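Local coordinates for uncharacterized protein Y57A10A.28 (Caenorhabditis elegans, PDB 5EIK) that forms a homotrimeric potassium channel of intracellular membranes that binds phosphatidylinositol 4,5-bisphosphate and may supply counter-ion flow during calcium release, at residues T206-S211 with A216-V221; L81-I86 with V142-R147. All coordinates share one frame; numbering follows the deposited sequence.

Contact 1 of 2, residues T206-S211 with A216-V221; sequences TLERHS and APHDLV
His-218 and Val-221 of the segment 216-221 meet a single side chain, that of Glu-208, near the lumenal ends of two successive transmembrane helices. Pro-217 occupies the N-cap position of helix 218-238, and its carbonyl oxygen accepts hydrogen bonds from the amides of Leu-220 and Val-221 in the opening turn. His-218, the first residue of that helix, points its CB toward Glu-208 and presents one ring face to the glutamate CG, a CH-pi contact almost straight above the ring centre, though the modelled spacing is doubtful. The glutamate carboxylate is tilted 37° from the imidazole, so the two flat groups do not stack in parallel. One turn on, Val-221 brings its CB within 3.5 Å of Glu-208 OE2. With CG anti to the backbone N (chi1 -168°) and an extended chain beyond, Glu-208 reaches across from helix 194-209 to helix 218-238. An alanine in place of His-218 would remove the ring and is likely to leave the glutamate methylene uncovered and its carboxylate freer to turn. Beside this hairpin, Thr-206 and Arg-209 pack on helix 120-148, while His-210 stacks on Tyr-153 and hydrogen-bonds Gln-156 of helix 153-165.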
ATOM      1  N   THR A 206     -24.138 -12.081   0.602  1.00 43.29           N
ATOM      2  CA  THR A 206     -23.856 -12.195   2.019  1.00 44.76           C
ATOM      3  C   THR A 206     -25.152 -12.545   2.724  1.00 44.81           C
ATOM      4  O   THR A 206     -25.208 -13.506   3.497  1.00 40.34           O
ATOM      5  CB  THR A 206     -23.285 -10.881   2.584  1.00 52.78           C
ATOM      6  OG1 THR A 206     -22.003 -10.634   1.992  1.00 54.88           O
ATOM      7  CG2 THR A 206     -23.123 -10.969   4.095  1.00 46.38           C
ATOM      8  N   LEU A 207     -26.195 -11.768   2.444  1.00 38.41           N
ATOM      9  CA  LEU A 207     -27.508 -12.009   3.041  1.00 49.71           C
ATOM     10  C   LEU A 207     -27.952 -13.430   2.732  1.00 52.43           C
ATOM     11  O   LEU A 207     -28.420 -14.167   3.606  1.00 43.86           O
ATOM     12  CB  LEU A 207     -28.540 -11.035   2.476  1.00 47.11           C
ATOM     13  CG  LEU A 207     -28.420  -9.576   2.904  1.00 51.57           C
ATOM     14  CD1 LEU A 207     -29.509  -8.770   2.227  1.00 56.13           C
ATOM     15  CD2 LEU A 207     -28.536  -9.472   4.417  1.00 52.27           C
ATOM     16  N   GLU A 208     -27.799 -13.799   1.468  1.00 53.48           N
ATOM     17  CA  GLU A 208     -28.168 -15.116   0.991  1.00 60.95           C
ATOM     18  C   GLU A 208     -27.453 -16.192   1.803  1.00 59.90           C
ATOM     19  O   GLU A 208     -28.036 -17.228   2.129  1.00 63.46           O
ATOM     20  CB  GLU A 208     -27.796 -15.222  -0.480  1.00 69.16           C
ATOM     21  CG  GLU A 208     -28.361 -16.414  -1.179  1.00 80.66           C
ATOM     22  CD  GLU A 208     -28.153 -16.351  -2.673  1.00 89.31           C
ATOM     23  OE1 GLU A 208     -26.984 -16.405  -3.108  1.00 90.75           O
ATOM     24  OE2 GLU A 208     -29.159 -16.239  -3.408  1.00 93.48           O
ATOM     25  N   ARG A 209     -26.193 -15.935   2.132  1.00 56.82           N
ATOM     26  CA  ARG A 209     -25.379 -16.868   2.905  1.00 58.24           C
ATOM     27  C   ARG A 209     -25.860 -17.005   4.347  1.00 62.92           C
ATOM     28  O   ARG A 209     -25.578 -18.001   5.016  1.00 55.89           O
ATOM     29  CB  ARG A 209     -23.923 -16.405   2.908  1.00 61.51           C
ATOM     30  CG  ARG A 209     -23.180 -16.694   1.628  1.00 64.17           C
ATOM     31  CD  ARG A 209     -22.688 -18.124   1.616  1.00 65.16           C
ATOM     32  NE  ARG A 209     -22.229 -18.526   0.293  1.00 63.32           N
ATOM     33  CZ  ARG A 209     -21.821 -19.752  -0.012  1.00 62.85           C
ATOM     34  NH1 ARG A 209     -21.813 -20.701   0.916  1.00 58.42           N
ATOM     35  NH2 ARG A 209     -21.435 -20.029  -1.249  1.00 61.58           N
ATOM     36  N   HIS A 210     -26.569 -15.996   4.831  1.00 64.16           N
ATOM     37  CA  HIS A 210     -27.073 -16.021   6.194  1.00 72.67           C
ATOM     38  C   HIS A 210     -28.578 -16.237   6.189  1.00 78.40           C
ATOM     39  O   HIS A 210     -29.246 -16.066   7.208  1.00 76.54           O
ATOM     40  CB  HIS A 210     -26.713 -14.717   6.906  1.00 74.75           C
ATOM     41  CG  HIS A 210     -25.251 -14.572   7.182  1.00 76.93           C
ATOM     42  ND1 HIS A 210     -24.592 -15.341   8.116  1.00 81.10           N
ATOM     43  CD2 HIS A 210     -24.310 -13.776   6.620  1.00 74.79           C
ATOM     44  CE1 HIS A 210     -23.309 -15.026   8.117  1.00 84.26           C
ATOM     45  NE2 HIS A 210     -23.112 -14.079   7.218  1.00 77.56           N
ATOM     46  N   SER A 211     -29.093 -16.611   5.021  1.00 82.48           N
ATOM     47  CA  SER A 211     -30.511 -16.885   4.828  1.00 88.69           C
ATOM     48  C   SER A 211     -31.401 -15.898   5.563  1.00 93.50           C
ATOM     49  O   SER A 211     -32.121 -16.278   6.485  1.00 95.95           O
ATOM     50  CB  SER A 211     -30.834 -18.302   5.302  1.00 83.20           C
ATOM     51  OG  SER A 211     -30.030 -19.257   4.634  1.00 82.97           O
ATOM     52  N   ALA A 216     -36.124 -15.633  -1.943  1.00 78.02           N
ATOM     53  CA  ALA A 216     -36.136 -16.077  -3.328  1.00 68.51           C
ATOM     54  C   ALA A 216     -35.176 -17.238  -3.526  1.00 64.68           C
ATOM     55  O   ALA A 216     -34.231 -17.408  -2.755  1.00 63.09           O
ATOM     56  CB  ALA A 216     -35.744 -14.927  -4.240  1.00 62.76           C
ATOM     57  N   PRO A 217     -35.413 -18.064  -4.559  1.00 64.90           N
ATOM     58  CA  PRO A 217     -34.542 -19.211  -4.842  1.00 62.43           C
ATOM     59  C   PRO A 217     -33.160 -18.669  -5.193  1.00 59.54           C
ATOM     60  O   PRO A 217     -33.031 -17.867  -6.119  1.00 53.45           O
ATOM     61  CB  PRO A 217     -35.207 -19.865  -6.054  1.00 57.93           C
ATOM     62  CG  PRO A 217     -36.645 -19.460  -5.929  1.00 63.74           C
ATOM     63  CD  PRO A 217     -36.542 -18.019  -5.503  1.00 61.90           C
ATOM     64  N   HIS A 218     -32.138 -19.102  -4.465  1.00 57.31           N
ATOM     65  CA  HIS A 218     -30.784 -18.621  -4.709  1.00 59.48           C
ATOM     66  C   HIS A 218     -30.345 -18.688  -6.168  1.00 56.52           C
ATOM     67  O   HIS A 218     -29.764 -17.729  -6.685  1.00 51.05           O
ATOM     68  CB  HIS A 218     -29.795 -19.368  -3.810  1.00 60.41           C
ATOM     69  CG  HIS A 218     -29.982 -19.080  -2.352  1.00 68.86           C
ATOM     70  ND1 HIS A 218     -29.203 -19.652  -1.371  1.00 73.36           N
ATOM     71  CD2 HIS A 218     -30.869 -18.280  -1.709  1.00 66.29           C
ATOM     72  CE1 HIS A 218     -29.599 -19.219  -0.186  1.00 71.57           C
ATOM     73  NE2 HIS A 218     -30.609 -18.385  -0.365  1.00 71.87           N
ATOM     74  N   ASP A 219     -30.636 -19.796  -6.843  1.00 58.20           N
ATOM     75  CA  ASP A 219     -30.250 -19.930  -8.244  1.00 63.05           C
ATOM     76  C   ASP A 219     -30.922 -18.886  -9.121  1.00 58.72           C
ATOM     77  O   ASP A 219     -30.427 -18.558 -10.197  1.00 58.91           O
ATOM     78  CB  ASP A 219     -30.573 -21.329  -8.778  1.00 72.62           C
ATOM     79  CG  ASP A 219     -29.461 -22.330  -8.503  1.00 79.06           C
ATOM     80  OD1 ASP A 219     -28.277 -21.966  -8.673  1.00 81.96           O
ATOM     81  OD2 ASP A 219     -29.769 -23.485  -8.134  1.00 88.79           O
ATOM     82  N   LEU A 220     -32.052 -18.365  -8.662  1.00 57.13           N
ATOM     83  CA  LEU A 220     -32.771 -17.350  -9.414  1.00 54.61           C
ATOM     84  C   LEU A 220     -32.144 -15.985  -9.141  1.00 51.47           C
ATOM     85  O   LEU A 220     -32.023 -15.157 -10.044  1.00 48.20           O
ATOM     86  CB  LEU A 220     -34.246 -17.340  -9.009  1.00 64.50           C
ATOM     87  CG  LEU A 220     -35.128 -16.286  -9.682  1.00 72.22           C
ATOM     88  CD1 LEU A 220     -35.141 -16.489 -11.200  1.00 69.80           C
ATOM     89  CD2 LEU A 220     -36.534 -16.383  -9.106  1.00 76.77           C
ATOM     90  N   VAL A 221     -31.754 -15.757  -7.890  1.00 45.33           N
ATOM     91  CA  VAL A 221     -31.122 -14.502  -7.510  1.00 45.89           C
ATOM     92  C   VAL A 221     -29.815 -14.417  -8.284  1.00 44.47           C
ATOM     93  O   VAL A 221     -29.464 -13.376  -8.840  1.00 42.52           O
ATOM     94  CB  VAL A 221     -30.810 -14.452  -5.988  1.00 50.87           C
ATOM     95  CG1 VAL A 221     -29.894 -13.284  -5.684  1.00 45.13           C
ATOM     96  CG2 VAL A 221     -32.100 -14.306  -5.192  1.00 47.79           C
TER

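Contact 2 of 2, residues L81-I86 with V142-R147; sequences LGEPII and VKHAVR
His-144 and Glu-83 join helix 120-148 to the loop that follows helix 72-81 through one hydrogen bond. The histidine side chain leaves its helix with CB directed toward the loop, and CG lies anti to the backbone N (chi1 -178°), which carries the imidazole outward to the segment 81-86. On one side of NE2, CD2 rests 3.7 Å from Leu-81 CD1, a methyl that approaches obliquely and stays within 3.9 Å of His-144 NE2 as well. On the other, CE1 passes 3.7 Å from Glu-83 OE2. At the tip, His-144 NE2 donates to Glu-83 OE2 over 2.9 Å with an N-H...O angle of 163°. The acceptor lies close to the ring plane, whereas the donor comes to the syn side of the carboxylate, whose plane is turned 49° from the ring.

Helix 72-81 ends in a Schellman motif at Gly-82, whose positive phi turns the chain between Leu-81 and Glu-83. This is the lumenal end of the discontinuous second transmembrane segment. The carboxylate would probably stabilise the proton on NE2, while the nearby, poorly ordered guanidinium of Arg-147 may disfavour one on ND1. Val-159 of helix 153-165 touches both Leu-81 and Ala-145. Farther along the loop, Pro-84 and Ile-85 pack against Leu-81 and Phe-79 of a neighbouring subunit, and Ile-85 and Ile-86 touch a bound phosphoinositide.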
ATOM      1  N   LEU A  81      -7.333  -9.588   3.994  1.00 35.08           N
ATOM      2  CA  LEU A  81      -7.358 -10.688   4.951  1.00 37.08           C
ATOM      3  C   LEU A  81      -6.023 -10.995   5.615  1.00 31.71           C
ATOM      4  O   LEU A  81      -5.946 -11.858   6.482  1.00 47.75           O
ATOM      5  CB  LEU A  81      -7.900 -11.943   4.266  1.00 25.49           C
ATOM      6  CG  LEU A  81      -9.334 -11.760   3.759  1.00 38.96           C
ATOM      7  CD1 LEU A  81      -9.745 -12.958   2.917  1.00 32.70           C
ATOM      8  CD2 LEU A  81     -10.277 -11.567   4.946  1.00 29.04           C
ATOM      9  N   GLY A  82      -4.976 -10.289   5.214  1.00 37.21           N
ATOM     10  CA  GLY A  82      -3.668 -10.521   5.803  1.00 35.81           C
ATOM     11  C   GLY A  82      -2.996 -11.796   5.317  1.00 39.34           C
ATOM     12  O   GLY A  82      -2.155 -12.358   6.010  1.00 38.23           O
ATOM     13  N   GLU A  83      -3.373 -12.259   4.132  1.00 34.03           N
ATOM     14  CA  GLU A  83      -2.784 -13.463   3.562  1.00 33.70           C
ATOM     15  C   GLU A  83      -1.624 -12.979   2.711  1.00 37.25           C
ATOM     16  O   GLU A  83      -1.601 -11.822   2.302  1.00 31.15           O
ATOM     17  CB  GLU A  83      -3.797 -14.187   2.668  1.00 36.92           C
ATOM     18  CG  GLU A  83      -5.182 -14.311   3.270  1.00 43.12           C
ATOM     19  CD  GLU A  83      -6.197 -14.913   2.300  1.00 56.32           C
ATOM     20  OE1 GLU A  83      -6.197 -14.508   1.119  1.00 60.48           O
ATOM     21  OE2 GLU A  83      -7.000 -15.777   2.715  1.00 59.61           O
ATOM     22  N   PRO A  84      -0.639 -13.847   2.442  1.00 36.58           N
ATOM     23  CA  PRO A  84       0.499 -13.423   1.615  1.00 35.66           C
ATOM     24  C   PRO A  84      -0.019 -12.823   0.307  1.00 32.93           C
ATOM     25  O   PRO A  84      -0.804 -13.458  -0.394  1.00 34.00           O
ATOM     26  CB  PRO A  84       1.270 -14.724   1.404  1.00 30.20           C
ATOM     27  CG  PRO A  84       1.036 -15.443   2.706  1.00 29.50           C
ATOM     28  CD  PRO A  84      -0.455 -15.222   2.933  1.00 30.13           C
ATOM     29  N   ILE A  85       0.414 -11.604  -0.009  1.00 31.54           N
ATOM     30  CA  ILE A  85      -0.024 -10.919  -1.226  1.00 38.08           C
ATOM     31  C   ILE A  85       0.313 -11.730  -2.468  1.00 37.50           C
ATOM     32  O   ILE A  85      -0.342 -11.629  -3.498  1.00 39.59           O
ATOM     33  CB  ILE A  85       0.670  -9.544  -1.375  1.00 38.59           C
ATOM     34  CG1 ILE A  85       0.352  -8.664  -0.171  1.00 50.66           C
ATOM     35  CG2 ILE A  85       0.180  -8.846  -2.633  1.00 49.42           C
ATOM     36  CD1 ILE A  85      -1.118  -8.345  -0.029  1.00 43.35           C
ATOM     37  N   ILE A  86       1.354 -12.535  -2.339  1.00 42.82           N
ATOM     38  CA  ILE A  86       1.868 -13.367  -3.397  1.00 36.60           C
ATOM     39  C   ILE A  86       1.009 -14.600  -3.711  1.00 43.33           C
ATOM     40  O   ILE A  86       1.117 -15.176  -4.795  1.00 41.78           O
ATOM     41  CB  ILE A  86       3.331 -13.781  -3.027  1.00 38.06           C
ATOM     42  CG1 ILE A  86       4.234 -13.557  -4.223  1.00 40.13           C
ATOM     43  CG2 ILE A  86       3.392 -15.226  -2.521  1.00 36.07           C
ATOM     44  CD1 ILE A  86       4.206 -12.142  -4.711  1.00 42.20           C
ATOM     45  N   VAL A 142     -17.157 -13.906  -0.998  1.00 38.64           N
ATOM     46  CA  VAL A 142     -18.064 -13.906   0.138  1.00 38.18           C
ATOM     47  C   VAL A 142     -17.975 -15.227   0.897  1.00 40.11           C
ATOM     48  O   VAL A 142     -17.890 -15.248   2.128  1.00 41.98           O
ATOM     49  CB  VAL A 142     -19.517 -13.662  -0.327  1.00 41.04           C
ATOM     50  CG1 VAL A 142     -20.486 -13.925   0.805  1.00 31.92           C
ATOM     51  CG2 VAL A 142     -19.664 -12.223  -0.808  1.00 32.66           C
ATOM     52  N   LYS A 143     -17.980 -16.330   0.157  1.00 38.23           N
ATOM     53  CA  LYS A 143     -17.896 -17.651   0.766  1.00 44.13           C
ATOM     54  C   LYS A 143     -16.592 -17.804   1.542  1.00 45.50           C
ATOM     55  O   LYS A 143     -16.582 -18.311   2.666  1.00 49.11           O
ATOM     56  CB  LYS A 143     -17.987 -18.728  -0.313  1.00 52.74           C
ATOM     57  CG  LYS A 143     -18.114 -20.134   0.221  1.00 49.62           C
ATOM     58  CD  LYS A 143     -18.138 -21.141  -0.916  1.00 62.52           C
ATOM     59  CE  LYS A 143     -18.295 -22.565  -0.399  1.00 72.97           C
ATOM     60  NZ  LYS A 143     -18.350 -23.554  -1.509  1.00 79.07           N
ATOM     61  N   HIS A 144     -15.491 -17.362   0.945  1.00 43.77           N
ATOM     62  CA  HIS A 144     -14.191 -17.441   1.603  1.00 41.07           C
ATOM     63  C   HIS A 144     -14.214 -16.651   2.916  1.00 45.49           C
ATOM     64  O   HIS A 144     -13.790 -17.152   3.965  1.00 40.75           O
ATOM     65  CB  HIS A 144     -13.109 -16.897   0.667  1.00 48.69           C
ATOM     66  CG  HIS A 144     -11.722 -16.975   1.226  1.00 56.27           C
ATOM     67  ND1 HIS A 144     -11.220 -18.113   1.818  1.00 63.54           N
ATOM     68  CD2 HIS A 144     -10.720 -16.066   1.246  1.00 57.78           C
ATOM     69  CE1 HIS A 144      -9.966 -17.902   2.181  1.00 53.95           C
ATOM     70  NE2 HIS A 144      -9.639 -16.667   1.844  1.00 54.46           N
ATOM     71  N   ALA A 145     -14.730 -15.424   2.863  1.00 36.28           N
ATOM     72  CA  ALA A 145     -14.800 -14.582   4.051  1.00 37.47           C
ATOM     73  C   ALA A 145     -15.687 -15.189   5.131  1.00 42.14           C
ATOM     74  O   ALA A 145     -15.377 -15.092   6.319  1.00 38.29           O
ATOM     75  CB  ALA A 145     -15.309 -13.194   3.687  1.00 37.01           C
ATOM     76  N   VAL A 146     -16.792 -15.801   4.718  1.00 42.56           N
ATOM     77  CA  VAL A 146     -17.720 -16.420   5.658  1.00 42.55           C
ATOM     78  C   VAL A 146     -17.062 -17.565   6.421  1.00 45.97           C
ATOM     79  O   VAL A 146     -17.313 -17.759   7.611  1.00 49.61           O
ATOM     80  CB  VAL A 146     -18.968 -16.949   4.918  1.00 44.59           C
ATOM     81  CG1 VAL A 146     -19.807 -17.821   5.842  1.00 41.24           C
ATOM     82  CG2 VAL A 146     -19.787 -15.776   4.428  1.00 47.34           C
ATOM     83  N   ARG A 147     -16.213 -18.315   5.729  1.00 49.94           N
ATOM     84  CA  ARG A 147     -15.517 -19.433   6.342  1.00 52.08           C
ATOM     85  C   ARG A 147     -14.469 -18.960   7.357  1.00 57.15           C
ATOM     86  O   ARG A 147     -14.185 -19.657   8.329  1.00 65.21           O
ATOM     87  CB  ARG A 147     -14.866 -20.283   5.251  1.00 60.43           C
ATOM     88  CG  ARG A 147     -14.123 -21.511   5.755  1.00 82.53           C
ATOM     89  CD  ARG A 147     -13.828 -22.470   4.606  1.00 92.63           C
ATOM     90  NE  ARG A 147     -13.073 -21.830   3.532  1.00100.07           N
ATOM     91  CZ  ARG A 147     -11.791 -21.490   3.613  1.00101.38           C
ATOM     92  NH1 ARG A 147     -11.104 -21.732   4.722  1.00 96.18           N
ATOM     93  NH2 ARG A 147     -11.194 -20.904   2.583  1.00100.44           N
TER

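How the contacts relate
Contacts 1 and 2 have centres 21 Å apart, yet they touch along helix 120-148, which lies against helix 194-209. Thr-206 OG1 sits 3.8 Å from Val-142 CG1, and the same methyl lies 3.9 Å from Arg-209 CG. Arg-209 also packs on Lys-143, so the joining side chains come from adjacent residues of helix 120-148 and from residues about one turn apart on helix 194-209. Both segments of contact 2 precede those of contact 1 in sequence. Contact 2 is nearer the centre of the chain, and its loop reaches a neighbouring subunit, whereas no other subunit touches contact 1. Its touching side chains do not form the lipid site, Leu-81 being about 10 Å from the phosphoinositide, although Ile-85 and Ile-86 reach that lipid.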